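Local atomic coordinates of tyrosine--tRNA ligase (Pyrococcus horikoshii, PDB entry 2CYC), a protein that attaches tyrosine to tRNA(Tyr), probably by first activating the amino acid with ATP to form Tyr-AMP, then transferring it to the acceptor end. Residues Leu11-Thr15 and Glu294-Glu300. Numbering follows the deposited sequence.
Sequences LKKPT and EYIIFRE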
loop_
_atom_site.group_PDB
_atom_site.type_symbol
_atom_site.label_atom_id
_atom_site.label_comp_id
_atom_site.label_asym_id
_atom_site.label_seq_id
_atom_site.Cartn_x
_atom_site.Cartn_y
_atom_site.Cartn_z
ATOM N N LEU A 11 29.349 11.237 -13.368
ATOM C CA LEU A 11 30.206 11.081 -12.200
ATOM C C LEU A 11 30.698 12.356 -11.510
ATOM O O LEU A 11 30.973 12.334 -10.316
ATOM C CB LEU A 11 31.415 10.221 -12.581
ATOM C CG LEU A 11 31.244 8.698 -12.577
ATOM C CD1 LEU A 11 31.238 8.208 -11.149
ATOM C CD2 LEU A 11 29.953 8.294 -13.284
ATOM N N LYS A 12 30.792 13.464 -12.231
ATOM C CA LYS A 12 31.305 14.687 -11.622
ATOM C C LYS A 12 30.509 15.203 -10.426
ATOM O O LYS A 12 29.279 15.051 -10.359
ATOM C CB LYS A 12 31.431 15.796 -12.667
ATOM C CG LYS A 12 30.143 16.122 -13.382
ATOM C CD LYS A 12 30.333 17.229 -14.424
ATOM C CE LYS A 12 30.626 18.579 -13.781
ATOM N NZ LYS A 12 30.357 19.702 -14.717
ATOM N N LYS A 13 31.227 15.813 -9.479
ATOM C CA LYS A 13 30.607 16.360 -8.275
ATOM C C LYS A 13 29.492 17.289 -8.691
ATOM O O LYS A 13 29.584 17.944 -9.722
ATOM C CB LYS A 13 31.633 17.124 -7.433
ATOM C CG LYS A 13 32.612 16.213 -6.723
ATOM C CD LYS A 13 33.518 16.981 -5.772
ATOM C CE LYS A 13 34.061 16.051 -4.686
ATOM N NZ LYS A 13 34.631 14.791 -5.242
ATOM N N PRO A 14 28.460 17.431 -7.850
ATOM C CA PRO A 14 28.273 16.795 -6.541
ATOM C C PRO A 14 27.912 15.304 -6.465
ATOM O O PRO A 14 27.492 14.832 -5.412
ATOM C CB PRO A 14 27.211 17.680 -5.893
ATOM C CG PRO A 14 26.317 17.985 -7.070
ATOM C CD PRO A 14 27.324 18.315 -8.171
ATOM N N THR A 15 28.052 14.561 -7.554
ATOM C CA THR A 15 27.747 13.135 -7.478
ATOM C C THR A 15 28.615 12.529 -6.373
ATOM O O THR A 15 29.806 12.829 -6.278
ATOM C CB THR A 15 28.085 12.396 -8.782
ATOM O OG1 THR A 15 27.189 12.813 -9.814
ATOM C CG2 THR A 15 27.975 10.885 -8.580
ATOM N N GLU A 294 33.610 23.420 -1.286
ATOM C CA GLU A 294 33.978 22.294 -2.122
ATOM C C GLU A 294 32.932 21.915 -3.164
ATOM O O GLU A 294 33.262 21.739 -4.330
ATOM C CB GLU A 294 34.276 21.057 -1.274
ATOM C CG GLU A 294 34.732 19.875 -2.139
ATOM C CD GLU A 294 35.113 18.657 -1.333
ATOM O OE1 GLU A 294 35.645 17.701 -1.931
ATOM O OE2 GLU A 294 34.875 18.647 -0.106
ATOM N N TYR A 295 31.674 21.794 -2.744
ATOM C CA TYR A 295 30.609 21.378 -3.652
ATOM C C TYR A 295 29.895 22.440 -4.485
ATOM O O TYR A 295 29.265 22.114 -5.484
ATOM C CB TYR A 295 29.597 20.548 -2.870
ATOM C CG TYR A 295 30.181 19.218 -2.473
ATOM C CD1 TYR A 295 30.169 18.140 -3.359
ATOM C CD2 TYR A 295 30.811 19.051 -1.232
ATOM C CE1 TYR A 295 30.770 16.923 -3.021
ATOM C CE2 TYR A 295 31.417 17.842 -0.886
ATOM C CZ TYR A 295 31.392 16.783 -1.784
ATOM O OH TYR A 295 31.990 15.588 -1.449
ATOM N N ILE A 296 29.987 23.701 -4.083
ATOM C CA ILE A 296 29.352 24.761 -4.854
ATOM C C ILE A 296 30.414 25.532 -5.636
ATOM O O ILE A 296 30.483 25.446 -6.868
ATOM C CB ILE A 296 28.553 25.742 -3.942
ATOM C CG1 ILE A 296 27.431 24.983 -3.214
ATOM C CG2 ILE A 296 27.953 26.870 -4.780
ATOM C CD1 ILE A 296 26.524 25.863 -2.349
ATOM N N ILE A 297 31.271 26.248 -4.915
ATOM C CA ILE A 297 32.311 27.059 -5.545
ATOM C C ILE A 297 33.289 26.283 -6.441
ATOM O O ILE A 297 33.630 26.747 -7.527
ATOM C CB ILE A 297 33.076 27.863 -4.466
ATOM C CG1 ILE A 297 32.074 28.762 -3.720
ATOM C CG2 ILE A 297 34.187 28.697 -5.112
ATOM C CD1 ILE A 297 32.656 29.573 -2.569
ATOM N N PHE A 298 33.739 25.112 -5.998
ATOM C CA PHE A 298 34.650 24.310 -6.818
ATOM C C PHE A 298 33.928 23.120 -7.433
ATOM O O PHE A 298 34.497 22.034 -7.568
ATOM C CB PHE A 298 35.856 23.817 -5.998
ATOM C CG PHE A 298 36.788 24.914 -5.604
ATOM C CD1 PHE A 298 36.615 25.595 -4.403
ATOM C CD2 PHE A 298 37.778 25.344 -6.483
ATOM C CE1 PHE A 298 37.407 26.693 -4.087
ATOM C CE2 PHE A 298 38.574 26.441 -6.178
ATOM C CZ PHE A 298 38.386 27.119 -4.976
ATOM N N ARG A 299 32.662 23.326 -7.783
ATOM C CA ARG A 299 31.879 22.270 -8.401
ATOM C C ARG A 299 32.639 21.833 -9.641
ATOM O O ARG A 299 32.773 20.649 -9.913
ATOM C CB ARG A 299 30.501 22.784 -8.803
ATOM C CG ARG A 299 29.668 21.726 -9.483
ATOM C CD ARG A 299 28.273 22.221 -9.659
ATOM N NE ARG A 299 28.185 23.283 -10.649
ATOM C CZ ARG A 299 27.948 23.075 -11.939
ATOM N NH1 ARG A 299 27.783 21.840 -12.394
ATOM N NH2 ARG A 299 27.844 24.106 -12.766
ATOM N N GLU A 300 33.133 22.810 -10.387
ATOM C CA GLU A 300 33.908 22.536 -11.583
ATOM C C GLU A 300 35.266 23.203 -11.442
ATOM O O GLU A 300 35.364 24.425 -11.362
ATOM C CB GLU A 300 33.193 23.072 -12.822
ATOM C CG GLU A 300 31.797 22.494 -13.023
ATOM C CD GLU A 300 31.213 22.839 -14.377
ATOM O OE1 GLU A 300 30.084 22.395 -14.679
ATOM O OE2 GLU A 300 31.888 23.554 -15.145
HETATM O O HOH W 1 28.212 19.312 -11.424
#
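Lys12 sets its CG between the backbone N and the carbonyl carbon (chi1 57°) and bends at chi3, which carries NZ across to a Glu300 side chain extended beyond CG. NZ donates to Glu300 OE1 at 2.7 Å in a salt bridge, approaching from above the carboxylate, 60° out of its plane. Arg299 NH1 reaches the same oxygen, 3.3 Å from Glu300 OE1, through charge alone, since the guanidinium points no N-H at it; Glu300 CG lies over the centre of one guanidinium face. Glu300 OE1 thus draws both cations in, leaving Lys12 NZ and Arg299 NH1 4.1 Å apart, and Asp60 of helix 48-63 adds a second negative charge, forming a salt bridge with Lys12 and a long, weak ion pair with Arg299. In this class I synthetase the contact joins the loop between helix 3-11 and strand 15-19 of the mixed sheet to the last turn of helix 288-297 and the residues that follow it, away from the tyrosine pocket. A water bridges the two segments, donating to Lys13 O (2.6 Å) and accepting from Arg299 NH1 in the guanidinium plane. Beyond a cis peptide bond, Pro14 CB packs obliquely on Tyr295 CD1 at 3.9 Å, while the aliphatic chain of Lys13 runs obliquely past Tyr295 CE1, its CE 3.6 Å from Glu294 OE1. The Tyr295 ring also stacks with His224, whose backbone hydrogen-bonds to that of Pro14.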